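Local coordinates for protein pectate lyase/Amb allergen (Acidovorax citrulli, PDB 4HWV) that probably cleaves pectate by lyase chemistry, as in other secreted, calcium-binding enzymes of polysaccharide lyase family 1, at residues 345-350 with 460-465. Numbering follows the deposited sequence.
Sequences MVHLYN and YDYTLE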
loop_
_atom_site.group_PDB
_atom_site.type_symbol
_atom_site.label_atom_id
_atom_site.label_comp_id
_atom_site.label_asym_id
_atom_site.label_seq_id
_atom_site.Cartn_x
_atom_site.Cartn_y
_atom_site.Cartn_z
ATOM N N MET A 345 -14.135 -29.238 12.195
ATOM C CA MET A 345 -15.039 -28.690 13.209
ATOM C C MET A 345 -14.524 -27.309 13.579
ATOM O O MET A 345 -13.517 -27.176 14.273
ATOM C CB MET A 345 -15.095 -29.621 14.419
ATOM C CG MET A 345 -15.584 -31.018 14.007
ATOM S SD MET A 345 -15.148 -32.330 15.157
ATOM C CE MET A 345 -16.285 -31.876 16.411
ATOM N N VAL A 346 -15.183 -26.283 13.060
ATOM C CA VAL A 346 -14.674 -24.914 13.148
ATOM C C VAL A 346 -15.651 -24.025 13.917
ATOM O O VAL A 346 -16.846 -23.963 13.603
ATOM C CB VAL A 346 -14.409 -24.346 11.751
ATOM C CG1 VAL A 346 -13.994 -22.878 11.804
ATOM C CG2 VAL A 346 -13.332 -25.175 11.062
ATOM N N HIS A 347 -15.128 -23.377 14.957
ATOM C CA HIS A 347 -15.904 -22.532 15.849
ATOM C C HIS A 347 -15.501 -21.084 15.606
ATOM O O HIS A 347 -14.321 -20.758 15.708
ATOM C CB HIS A 347 -15.583 -22.968 17.288
ATOM C CG HIS A 347 -16.359 -22.269 18.360
ATOM N ND1 HIS A 347 -15.914 -22.248 19.665
ATOM C CD2 HIS A 347 -17.552 -21.620 18.356
ATOM C CE1 HIS A 347 -16.798 -21.631 20.425
ATOM N NE2 HIS A 347 -17.797 -21.224 19.657
ATOM N N LEU A 348 -16.467 -20.228 15.281
ATOM C CA LEU A 348 -16.189 -18.790 15.118
ATOM C C LEU A 348 -17.063 -18.064 16.119
ATOM O O LEU A 348 -18.286 -18.119 16.026
ATOM C CB LEU A 348 -16.530 -18.287 13.705
ATOM C CG LEU A 348 -15.787 -19.011 12.576
ATOM C CD1 LEU A 348 -16.680 -20.071 11.936
ATOM C CD2 LEU A 348 -15.237 -18.024 11.544
ATOM N N TYR A 349 -16.445 -17.423 17.103
ATOM C CA TYR A 349 -17.223 -16.670 18.071
ATOM C C TYR A 349 -16.645 -15.299 18.373
ATOM O O TYR A 349 -15.436 -15.118 18.379
ATOM C CB TYR A 349 -17.465 -17.467 19.369
ATOM C CG TYR A 349 -16.286 -17.739 20.290
ATOM C CD1 TYR A 349 -15.451 -18.840 20.096
ATOM C CD2 TYR A 349 -16.046 -16.935 21.409
ATOM C CE1 TYR A 349 -14.415 -19.114 20.982
ATOM C CE2 TYR A 349 -15.000 -17.201 22.281
ATOM C CZ TYR A 349 -14.197 -18.285 22.064
ATOM O OH TYR A 349 -13.151 -18.548 22.938
ATOM N N ASN A 350 -17.527 -14.326 18.581
ATOM C CA ASN A 350 -17.089 -12.994 18.998
ATOM C C ASN A 350 -16.045 -12.405 18.049
ATOM O O ASN A 350 -15.027 -11.862 18.489
ATOM C CB ASN A 350 -16.530 -12.993 20.431
ATOM C CG ASN A 350 -17.588 -13.224 21.507
ATOM O OD1 ASN A 350 -17.249 -13.709 22.572
ATOM N ND2 ASN A 350 -18.848 -12.814 21.264
ATOM N N TYR A 460 -13.743 -27.473 25.118
ATOM C CA TYR A 460 -13.056 -26.414 25.846
ATOM C C TYR A 460 -14.094 -25.474 26.442
ATOM O O TYR A 460 -15.209 -25.376 25.931
ATOM C CB TYR A 460 -12.058 -25.649 24.966
ATOM C CG TYR A 460 -12.565 -25.166 23.627
ATOM C CD1 TYR A 460 -13.258 -23.964 23.494
ATOM C CD2 TYR A 460 -12.314 -25.909 22.488
ATOM C CE1 TYR A 460 -13.697 -23.524 22.241
ATOM C CE2 TYR A 460 -12.725 -25.495 21.254
ATOM C CZ TYR A 460 -13.414 -24.297 21.128
ATOM O OH TYR A 460 -13.801 -23.866 19.879
ATOM N N ASP A 461 -13.727 -24.812 27.535
ATOM C CA ASP A 461 -14.614 -23.840 28.163
ATOM C C ASP A 461 -14.410 -22.482 27.518
ATOM O O ASP A 461 -13.286 -22.109 27.190
ATOM C CB ASP A 461 -14.284 -23.718 29.650
ATOM C CG ASP A 461 -14.604 -24.969 30.424
ATOM O OD1 ASP A 461 -15.617 -25.619 30.118
ATOM O OD2 ASP A 461 -13.853 -25.291 31.357
ATOM N N TYR A 462 -15.483 -21.720 27.369
ATOM C CA TYR A 462 -15.378 -20.354 26.864
ATOM C C TYR A 462 -16.608 -19.569 27.268
ATOM O O TYR A 462 -17.681 -20.139 27.453
ATOM C CB TYR A 462 -15.207 -20.344 25.331
ATOM C CG TYR A 462 -16.401 -20.880 24.568
ATOM C CD1 TYR A 462 -16.604 -22.257 24.426
ATOM C CD2 TYR A 462 -17.346 -20.015 24.008
ATOM C CE1 TYR A 462 -17.692 -22.753 23.743
ATOM C CE2 TYR A 462 -18.443 -20.517 23.317
ATOM C CZ TYR A 462 -18.607 -21.892 23.199
ATOM O OH TYR A 462 -19.667 -22.435 22.521
ATOM N N THR A 463 -16.432 -18.257 27.384
ATOM C CA THR A 463 -17.514 -17.333 27.694
ATOM C C THR A 463 -17.752 -16.409 26.505
ATOM O O THR A 463 -16.814 -15.793 25.992
ATOM C CB THR A 463 -17.149 -16.515 28.943
ATOM O OG1 THR A 463 -17.116 -17.401 30.074
ATOM C CG2 THR A 463 -18.149 -15.376 29.180
ATOM N N LEU A 464 -18.996 -16.341 26.046
ATOM C CA LEU A 464 -19.339 -15.451 24.945
ATOM C C LEU A 464 -19.528 -14.034 25.442
ATOM O O LEU A 464 -20.375 -13.805 26.311
ATOM C CB LEU A 464 -20.642 -15.895 24.276
ATOM C CG LEU A 464 -20.571 -17.227 23.541
ATOM C CD1 LEU A 464 -21.964 -17.634 23.057
ATOM C CD2 LEU A 464 -19.606 -17.150 22.375
ATOM N N GLU A 465 -18.790 -13.077 24.870
ATOM C CA GLU A 465 -19.087 -11.671 25.056
ATOM C C GLU A 465 -20.371 -11.344 24.339
ATOM O O GLU A 465 -20.712 -11.948 23.316
ATOM C CB GLU A 465 -17.987 -10.810 24.460
ATOM C CG GLU A 465 -16.705 -10.888 25.263
ATOM C CD GLU A 465 -15.589 -10.064 24.649
ATOM O OE1 GLU A 465 -15.516 -8.841 24.908
ATOM O OE2 GLU A 465 -14.772 -10.648 23.905
HETATM O O HOH W 1 -14.707 -13.308 23.494
#
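Asn350 and Glu465 meet through the side-chain amide of the first and the backbone of the second. Glu465 N donates to Asn350 OD1 at 2.8 Å, with an N-H...O angle of 151°. Asn350 ND2 donates in turn to Glu465 O at 2.9 Å. A donor and an acceptor of one residue are thus both answered by one amide, which fixes the rotation of that flat group. In each bond the donor is tilted from the carbonyl plane. A water gives Asn350 OD1 its second bond and also donates to Glu465 OE2, while the carboxylate forms salt bridges with Arg473 and Arg477 of helix 470-477.

At the other end, the CB of His347 points toward the loop, and its CG lies anti to the backbone N (chi1 -176°). His347 ND1 and Tyr460 OH share a hydrogen bond of 2.7 Å, the hydroxyl sitting near the imidazole plane; either atom could be the donor. The same ring turns an edge to Tyr462: His347 CE1 stands over one face of Tyr462, offset toward the rim, 3.3 Å from Tyr462 CZ, with the planes 66° apart, an edge-to-face pair. His347 NE2 and Tyr462 OH both hydrogen-bond to Glu380 OE1.

Between these ends, Tyr349 has Tyr462 CD2 above the centre of its ring, although the two planes are inclined obliquely. Tyr349 CD2 also touches Leu464 CD2 at 3.7 Å.

The contact joins strand 345-356 of the parallel beta-helix to the loop before helix 470-477, away from the calcium site. Its polar bonds lie at the two ends, with aromatic and aliphatic packing between. Both imidazole nitrogens have partners, and the nearby carboxylate of Glu380 would be expected to favour a proton on NE2.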